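Local coordinates for protein TOXN (PDB 2XDB) that cleaves RNA at AAA(U/G) sequences as the endoribonuclease toxin of a type III toxin-antitoxin system, and is held in a triangular complex by its RNA antitoxin, at residues L66-L71 against L81-L86; P32-G37 against A49-P54. All blocks are in the same frame, centred on the assembly; numbering follows the deposited sequence.

Contact 1 (L66-L71 against L81-L86). With nucleotides of chain B.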
ATOM      1  N   LEU A  66       3.110  -0.434 -13.445  1.00 60.36           N
ATOM      2  CA  LEU A  66       3.345   0.644 -12.496  1.00 55.70           C
ATOM      3  C   LEU A  66       2.260   0.711 -11.406  1.00 52.72           C
ATOM      4  O   LEU A  66       2.500   1.232 -10.320  1.00 58.62           O
ATOM      5  CB  LEU A  66       3.405   1.975 -13.249  1.00 49.76           C
ATOM      6  CG  LEU A  66       4.735   2.712 -13.208  1.00 54.84           C
ATOM      7  CD1 LEU A  66       5.734   1.897 -12.425  1.00 61.89           C
ATOM      8  CD2 LEU A  66       5.237   2.993 -14.602  1.00 50.77           C
ATOM      9  N   SER A  67       1.076   0.186 -11.704  1.00 40.99           N
ATOM     10  CA  SER A  67      -0.060   0.257 -10.792  1.00 49.78           C
ATOM     11  C   SER A  67       0.016  -0.767  -9.663  1.00 53.28           C
ATOM     12  O   SER A  67      -0.444  -0.532  -8.548  1.00 57.24           O
ATOM     13  CB  SER A  67      -1.347   0.021 -11.572  1.00 54.89           C
ATOM     14  OG  SER A  67      -1.316   0.745 -12.783  1.00 65.74           O
ATOM     15  N   CYS A  68       0.601  -1.911  -9.972  1.00 52.76           N
ATOM     16  CA  CYS A  68       0.538  -3.069  -9.105  1.00 49.77           C
ATOM     17  C   CYS A  68       1.904  -3.709  -9.045  1.00 53.76           C
ATOM     18  O   CYS A  68       2.589  -3.815 -10.054  1.00 67.64           O
ATOM     19  CB  CYS A  68      -0.450  -4.096  -9.686  1.00 38.42           C
ATOM     20  SG  CYS A  68      -2.091  -3.424 -10.011  1.00 82.04           S
ATOM     21  N   PHE A  69       2.299  -4.154  -7.869  1.00 47.76           N
ATOM     22  CA  PHE A  69       3.432  -5.040  -7.779  1.00 46.08           C
ATOM     23  C   PHE A  69       2.943  -6.371  -7.216  1.00 46.36           C
ATOM     24  O   PHE A  69       2.531  -6.441  -6.054  1.00 47.61           O
ATOM     25  CB  PHE A  69       4.520  -4.424  -6.902  1.00 44.80           C
ATOM     26  CG  PHE A  69       5.734  -5.286  -6.759  1.00 49.63           C
ATOM     27  CD1 PHE A  69       6.683  -5.336  -7.762  1.00 51.67           C
ATOM     28  CD2 PHE A  69       5.923  -6.055  -5.626  1.00 51.58           C
ATOM     29  CE1 PHE A  69       7.803  -6.139  -7.635  1.00 52.85           C
ATOM     30  CE2 PHE A  69       7.047  -6.852  -5.487  1.00 52.81           C
ATOM     31  CZ  PHE A  69       7.988  -6.897  -6.494  1.00 52.11           C
ATOM     32  N   LYS A  70       2.956  -7.415  -8.041  1.00 43.70           N
ATOM     33  CA  LYS A  70       2.504  -8.735  -7.599  1.00 47.84           C
ATOM     34  C   LYS A  70       3.436  -9.371  -6.555  1.00 49.03           C
ATOM     35  O   LYS A  70       4.653  -9.278  -6.651  1.00 55.65           O
ATOM     36  CB  LYS A  70       2.365  -9.668  -8.798  1.00 56.57           C
ATOM     37  CG  LYS A  70       0.985  -9.727  -9.438  1.00 65.69           C
ATOM     38  CD  LYS A  70       0.995 -10.690 -10.624  1.00 74.65           C
ATOM     39  CE  LYS A  70      -0.357 -11.354 -10.855  1.00 80.88           C
ATOM     40  NZ  LYS A  70      -0.348 -12.245 -12.062  1.00 82.79           N
ATOM     41  N   LEU A  71       2.857 -10.024  -5.562  1.00 45.02           N
ATOM     42  CA  LEU A  71       3.630 -10.723  -4.539  1.00 47.39           C
ATOM     43  C   LEU A  71       3.521 -12.233  -4.721  1.00 54.73           C
ATOM     44  O   LEU A  71       2.454 -12.747  -5.039  1.00 65.30           O
ATOM     45  CB  LEU A  71       3.093 -10.366  -3.153  1.00 46.06           C
ATOM     46  CG  LEU A  71       3.646  -9.122  -2.454  1.00 49.35           C
ATOM     47  CD1 LEU A  71       4.280  -8.181  -3.441  1.00 51.06           C
ATOM     48  CD2 LEU A  71       2.571  -8.418  -1.649  1.00 46.43           C
ATOM     49  N   LEU A  81       0.623 -14.350  -3.537  1.00 55.37           N
ATOM     50  CA  LEU A  81       0.361 -13.740  -2.247  1.00 48.49           C
ATOM     51  C   LEU A  81      -0.239 -12.353  -2.417  1.00 52.76           C
ATOM     52  O   LEU A  81       0.089 -11.430  -1.664  1.00 52.44           O
ATOM     53  CB  LEU A  81       1.667 -13.620  -1.471  1.00 51.05           C
ATOM     54  CG  LEU A  81       2.181 -14.769  -0.610  1.00 49.17           C
ATOM     55  CD1 LEU A  81       1.427 -16.052  -0.873  1.00 56.53           C
ATOM     56  CD2 LEU A  81       3.657 -14.944  -0.840  1.00 43.97           C
ATOM     57  N   GLY A  82      -1.106 -12.196  -3.413  1.00 53.49           N
ATOM     58  CA  GLY A  82      -1.784 -10.930  -3.616  1.00 51.12           C
ATOM     59  C   GLY A  82      -0.841  -9.904  -4.217  1.00 50.15           C
ATOM     60  O   GLY A  82       0.137 -10.270  -4.864  1.00 56.15           O
ATOM     61  N   LEU A  83      -1.130  -8.622  -4.017  1.00 42.40           N
ATOM     62  CA  LEU A  83      -0.339  -7.580  -4.649  1.00 41.41           C
ATOM     63  C   LEU A  83      -0.381  -6.293  -3.873  1.00 44.50           C
ATOM     64  O   LEU A  83      -1.308  -6.068  -3.110  1.00 53.47           O
ATOM     65  CB  LEU A  83      -0.801  -7.335  -6.087  1.00 44.58           C
ATOM     66  CG  LEU A  83      -2.198  -6.781  -6.358  1.00 43.96           C
ATOM     67  CD1 LEU A  83      -2.271  -5.309  -6.006  1.00 38.49           C
ATOM     68  CD2 LEU A  83      -2.528  -6.987  -7.827  1.00 41.60           C
ATOM     69  N   ILE A  84       0.642  -5.463  -4.061  1.00 46.90           N
ATOM     70  CA  ILE A  84       0.683  -4.132  -3.481  1.00 41.21           C
ATOM     71  C   ILE A  84      -0.008  -3.200  -4.464  1.00 45.01           C
ATOM     72  O   ILE A  84       0.399  -3.104  -5.619  1.00 52.20           O
ATOM     73  CB  ILE A  84       2.121  -3.659  -3.301  1.00 36.48           C
ATOM     74  CG1 ILE A  84       2.906  -4.611  -2.410  1.00 35.14           C
ATOM     75  CG2 ILE A  84       2.150  -2.270  -2.712  1.00 41.61           C
ATOM     76  CD1 ILE A  84       4.381  -4.215  -2.270  1.00 35.14           C
ATOM     77  N   ASN A  85      -1.067  -2.528  -4.030  1.00 41.44           N
ATOM     78  CA  ASN A  85      -1.804  -1.661  -4.940  1.00 39.04           C
ATOM     79  C   ASN A  85      -1.240  -0.240  -4.963  1.00 45.59           C
ATOM     80  O   ASN A  85      -1.814   0.691  -4.391  1.00 49.25           O
ATOM     81  CB  ASN A  85      -3.280  -1.658  -4.594  1.00 37.46           C
ATOM     82  CG  ASN A  85      -4.150  -1.988  -5.782  1.00 49.15           C
ATOM     83  OD1 ASN A  85      -3.791  -1.716  -6.928  1.00 55.42           O
ATOM     84  ND2 ASN A  85      -5.305  -2.579  -5.516  1.00 52.11           N
ATOM     85  N   LEU A  86      -0.098  -0.086  -5.623  1.00 36.94           N
ATOM     86  CA  LEU A  86       0.586   1.191  -5.674  1.00 40.27           C
ATOM     87  C   LEU A  86      -0.306   2.370  -6.103  1.00 45.78           C
ATOM     88  O   LEU A  86      -0.130   3.487  -5.620  1.00 48.06           O
ATOM     89  CB  LEU A  86       1.809   1.090  -6.591  1.00 34.14           C
ATOM     90  CG  LEU A  86       2.854   0.097  -6.109  1.00 35.62           C
ATOM     91  CD1 LEU A  86       3.930  -0.058  -7.147  1.00 28.94           C
ATOM     92  CD2 LEU A  86       3.443   0.534  -4.767  1.00 36.38           C
TER
ATOM     93  P     A B   5      -2.418  -1.716 -15.536  1.00 82.98           P
ATOM     94  OP1   A B   5      -1.275  -2.397 -14.881  1.00 81.66           O
ATOM     95  OP2   A B   5      -3.440  -1.041 -14.703  1.00 89.07           O
ATOM     96  O5'   A B   5      -1.865  -0.722 -16.644  1.00 72.63           O
ATOM     97  C5'   A B   5      -2.672  -0.125 -17.646  1.00 70.56           C
ATOM     98  C4'   A B   5      -2.261   1.309 -17.878  1.00 74.14           C
ATOM     99  O4'   A B   5      -1.405   1.763 -16.796  1.00 75.48           O
ATOM    100  C3'   A B   5      -1.448   1.586 -19.130  1.00 72.46           C
ATOM    101  O3'   A B   5      -2.262   1.728 -20.275  1.00 73.42           O
ATOM    102  C2'   A B   5      -0.725   2.872 -18.771  1.00 77.40           C
ATOM    103  O2'   A B   5      -1.629   3.968 -18.856  1.00 80.30           O
ATOM    104  C1'   A B   5      -0.416   2.633 -17.294  1.00 75.10           C
ATOM    105  N9    A B   5       0.899   1.997 -17.065  1.00 75.09           N
ATOM    106  C8    A B   5       1.141   0.837 -16.368  1.00 76.31           C
ATOM    107  N7    A B   5       2.406   0.502 -16.293  1.00 74.64           N
ATOM    108  C5    A B   5       3.048   1.521 -16.979  1.00 72.15           C
ATOM    109  C6    A B   5       4.405   1.745 -17.253  1.00 66.94           C
ATOM    110  N6    A B   5       5.388   0.924 -16.853  1.00 61.29           N
ATOM    111  N1    A B   5       4.712   2.859 -17.954  1.00 63.72           N
ATOM    112  C2    A B   5       3.728   3.675 -18.346  1.00 63.55           C
ATOM    113  N3    A B   5       2.419   3.570 -18.151  1.00 69.42           N
ATOM    114  C4    A B   5       2.140   2.456 -17.453  1.00 73.09           C
TER

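Contact 2 (P32-G37 against A49-P54)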
ATOM      1  N   PRO A  32      -7.301  -6.219  10.057  1.00 52.26           N
ATOM      2  CA  PRO A  32      -7.342  -4.839   9.565  1.00 52.01           C
ATOM      3  C   PRO A  32      -6.556  -4.725   8.270  1.00 51.00           C
ATOM      4  O   PRO A  32      -5.579  -5.454   8.104  1.00 51.17           O
ATOM      5  CB  PRO A  32      -6.641  -4.047  10.675  1.00 51.21           C
ATOM      6  CG  PRO A  32      -5.783  -5.036  11.361  1.00 50.77           C
ATOM      7  CD  PRO A  32      -6.518  -6.344  11.293  1.00 48.98           C
ATOM      8  N   LYS A  33      -6.981  -3.843   7.370  1.00 49.95           N
ATOM      9  CA  LYS A  33      -6.262  -3.617   6.119  1.00 46.95           C
ATOM     10  C   LYS A  33      -4.823  -3.297   6.425  1.00 50.22           C
ATOM     11  O   LYS A  33      -4.557  -2.408   7.228  1.00 54.27           O
ATOM     12  CB  LYS A  33      -6.866  -2.438   5.361  1.00 45.37           C
ATOM     13  CG  LYS A  33      -7.154  -2.728   3.901  1.00 43.73           C
ATOM     14  CD  LYS A  33      -6.077  -2.203   3.009  1.00 48.25           C
ATOM     15  CE  LYS A  33      -6.597  -2.076   1.600  1.00 50.56           C
ATOM     16  NZ  LYS A  33      -7.057  -3.388   1.114  1.00 51.01           N
ATOM     17  N   ALA A  34      -3.899  -4.007   5.784  1.00 49.72           N
ATOM     18  CA  ALA A  34      -2.471  -3.760   5.988  1.00 50.29           C
ATOM     19  C   ALA A  34      -1.846  -2.981   4.837  1.00 47.69           C
ATOM     20  O   ALA A  34      -2.180  -3.209   3.673  1.00 51.94           O
ATOM     21  CB  ALA A  34      -1.733  -5.069   6.183  1.00 53.90           C
ATOM     22  N   PHE A  35      -0.929  -2.073   5.177  1.00 44.77           N
ATOM     23  CA  PHE A  35      -0.166  -1.303   4.194  1.00 36.05           C
ATOM     24  C   PHE A  35       1.324  -1.642   4.261  1.00 40.91           C
ATOM     25  O   PHE A  35       1.778  -2.217   5.255  1.00 48.14           O
ATOM     26  CB  PHE A  35      -0.369   0.187   4.420  1.00 38.98           C
ATOM     27  CG  PHE A  35      -1.787   0.640   4.267  1.00 43.45           C
ATOM     28  CD1 PHE A  35      -2.163   1.427   3.197  1.00 45.18           C
ATOM     29  CD2 PHE A  35      -2.750   0.288   5.206  1.00 46.97           C
ATOM     30  CE1 PHE A  35      -3.484   1.857   3.059  1.00 43.70           C
ATOM     31  CE2 PHE A  35      -4.060   0.711   5.074  1.00 41.71           C
ATOM     32  CZ  PHE A  35      -4.427   1.495   3.999  1.00 41.41           C
ATOM     33  N   ILE A  36       2.080  -1.284   3.212  1.00 39.11           N
ATOM     34  CA  ILE A  36       3.533  -1.524   3.156  1.00 39.32           C
ATOM     35  C   ILE A  36       4.409  -0.278   3.368  1.00 46.38           C
ATOM     36  O   ILE A  36       4.129   0.796   2.843  1.00 42.33           O
ATOM     37  CB  ILE A  36       3.967  -2.219   1.860  1.00 47.22           C
ATOM     38  CG1 ILE A  36       3.100  -3.424   1.633  1.00 65.99           C
ATOM     39  CG2 ILE A  36       5.364  -2.802   2.020  1.00 45.30           C
ATOM     40  CD1 ILE A  36       3.403  -4.477   2.655  1.00 77.90           C
ATOM     41  N   GLY A  37       5.527  -0.508   4.056  1.00 59.97           N
ATOM     42  CA  GLY A  37       6.227   0.462   4.880  1.00 55.31           C
ATOM     43  C   GLY A  37       7.161   1.486   4.302  1.00 50.16           C
ATOM     44  O   GLY A  37       8.352   1.463   4.521  1.00 59.11           O
ATOM     45  N   ALA A  49       1.410   1.964   0.826  1.00 35.81           N
ATOM     46  CA  ALA A  49       0.556   1.362  -0.195  1.00 32.58           C
ATOM     47  C   ALA A  49      -0.248   0.202   0.379  1.00 42.37           C
ATOM     48  O   ALA A  49       0.257  -0.557   1.200  1.00 44.76           O
ATOM     49  CB  ALA A  49       1.392   0.875  -1.347  1.00 30.26           C
ATOM     50  N   PRO A  50      -1.502   0.049  -0.065  1.00 39.52           N
ATOM     51  CA  PRO A  50      -2.326  -1.015   0.502  1.00 39.92           C
ATOM     52  C   PRO A  50      -1.977  -2.357  -0.109  1.00 41.65           C
ATOM     53  O   PRO A  50      -1.686  -2.423  -1.305  1.00 40.82           O
ATOM     54  CB  PRO A  50      -3.741  -0.606   0.088  1.00 42.67           C
ATOM     55  CG  PRO A  50      -3.538   0.110  -1.210  1.00 41.33           C
ATOM     56  CD  PRO A  50      -2.225   0.831  -1.082  1.00 38.47           C
ATOM     57  N   LEU A  51      -1.991  -3.407   0.709  1.00 40.70           N
ATOM     58  CA  LEU A  51      -1.899  -4.767   0.214  1.00 38.34           C
ATOM     59  C   LEU A  51      -3.325  -5.271  -0.016  1.00 52.01           C
ATOM     60  O   LEU A  51      -4.249  -4.863   0.688  1.00 60.42           O
ATOM     61  CB  LEU A  51      -1.220  -5.650   1.246  1.00 41.21           C
ATOM     62  CG  LEU A  51       0.237  -5.395   1.601  1.00 44.36           C
ATOM     63  CD1 LEU A  51       0.606  -6.184   2.845  1.00 44.74           C
ATOM     64  CD2 LEU A  51       1.075  -5.837   0.448  1.00 46.73           C
ATOM     65  N   THR A  52      -3.500  -6.148  -1.001  1.00 51.18           N
ATOM     66  CA  THR A  52      -4.802  -6.747  -1.283  1.00 56.74           C
ATOM     67  C   THR A  52      -4.668  -8.235  -1.613  1.00 54.89           C
ATOM     68  O   THR A  52      -3.652  -8.680  -2.153  1.00 49.86           O
ATOM     69  CB  THR A  52      -5.562  -6.019  -2.429  1.00 66.68           C
ATOM     70  OG1 THR A  52      -6.752  -6.746  -2.749  1.00 73.26           O
ATOM     71  CG2 THR A  52      -4.724  -5.939  -3.670  1.00 61.29           C
ATOM     72  N   SER A  53      -5.697  -9.001  -1.276  1.00 52.49           N
ATOM     73  CA  SER A  53      -5.672 -10.435  -1.509  1.00 58.30           C
ATOM     74  C   SER A  53      -5.919 -10.720  -2.988  1.00 55.84           C
ATOM     75  O   SER A  53      -6.404  -9.853  -3.710  1.00 55.78           O
ATOM     76  CB  SER A  53      -6.700 -11.141  -0.612  1.00 66.38           C
ATOM     77  OG  SER A  53      -7.985 -10.531  -0.679  1.00 67.15           O
ATOM     78  N   PRO A  54      -5.581 -11.935  -3.445  1.00 55.26           N
ATOM     79  CA  PRO A  54      -5.745 -12.303  -4.856  1.00 51.33           C
ATOM     80  C   PRO A  54      -7.168 -12.135  -5.348  1.00 59.78           C
ATOM     81  O   PRO A  54      -8.117 -12.488  -4.648  1.00 63.65           O
ATOM     82  CB  PRO A  54      -5.373 -13.784  -4.880  1.00 45.21           C
ATOM     83  CG  PRO A  54      -4.420 -13.936  -3.748  1.00 55.33           C
ATOM     84  CD  PRO A  54      -4.935 -13.008  -2.670  1.00 58.21           C
TER

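Contact 1 (L66-L71 against L81-L86)
Phe69 and Ile84 form an antiparallel hydrogen-bonded pair between strands 69-71 and 81-84, whose axes approach to 4.5 Å at an angle of 158°. Two bonds close this pair: Phe69 N donates to Ile84 O over 3.1 Å, and Phe69 O accepts from Ile84 N. The tight part lies just beyond. Leu71, with the most surface covered by the opposite segment, crosses Ile84 at about a right angle and sets its CD2 3.9 Å from Ile84 CG1, while its backbone N donates to Gly82 O. Phe69 CG is anti to the backbone N (chi1 180°); its ring runs alongside the Ile84 side chain, with CD2 4.1 Å from Ile84 CD1, and then leads away. On the other face, beside Leu83, Lys70 is partly exposed and meets Leu83 chiefly through its CA, 3.9 Å from Leu83 CB. Past Cys68 the pairing changes: Ser67 O comes near Leu86 N at an angle too poor for a hydrogen bond. Here the contact meets RNA. Leu66 CB lies 3.5 Å from N7 of A5 of chain B, and Ser67 OG makes a weak 3.4 Å hydrogen bond to OP2 of that nucleotide. Helix 125-140 covers Phe69 through Ile128 and touches Leu86 through Ser132; Phe120 of helix 109-123 meets Leu71, and strand 45-52 flanks 80-91 on the side opposite 69-73.

Contact 2 (P32-G37 against A49-P54)
Leu51 and Ile36 have the most surface buried in the contact between the arms of a beta hairpin, strands 35-42 and 45-52, in the antiparallel sheet of this SH3-clan toxin. Their side chains cross at about a right angle. In Ile36, CG1 is anti to the carbonyl carbon (chi1 -50°) and chi2 of -69° bends the chain on, which lays CG1 and CD1 against the Leu51 branch. The methyl of Ala34 adds a more distant contact to Leu51 CD1. Backbone bonds fix the register beneath this cluster: Leu51 N donates to Ala34 O at 3.0 Å, with an N-H...O angle of 172°, and Ile36 N donates to Ala49 O at 2.8 Å. Ala49, third in buried area, takes that N-H on its carbonyl O and forms the hydrogen-bonded pair with Ile36. Phe35 and Pro50 make the adjoining non-hydrogen-bonded pair on the other face, where Phe35 CE1 lies 3.9 Å from Pro50 CB. Strand 3-6 adds Phe3 against both Ile36 and Leu51. Before the strand, the bent Lys33 chain runs alongside Pro50, CE 3.6 Å from Pro50 CB, and its NZ reaches Leu51 O at 3.2 Å, tilted from the carbonyl plane.

In the fold
Both contacts belong to one antiparallel sheet; each pairs the two strands of a hairpin, the hairpins following one another in the chain, with contact centres about 9 Å apart. Strands 45-52 and 80-91 are neighbours, so contact 2 continues directly into contact 1: Asn85 N lies 2.8 Å from Pro50 O and Leu83 O 3.0 Å from Thr52 N, both probable hydrogen bonds, while Ile84 CG2 packs 3.5 Å from Ala49 CB. Each is largely buried, but their margins differ. Contact 1 includes the outermost strand of this chain's sheet, 69-73, and runs out onto an RNA nucleotide. Contact 2 lies nearer the chain centre; its partly exposed Lys33 bonds to a backbone carbonyl, and Thr52 packs on an RNA phosphate.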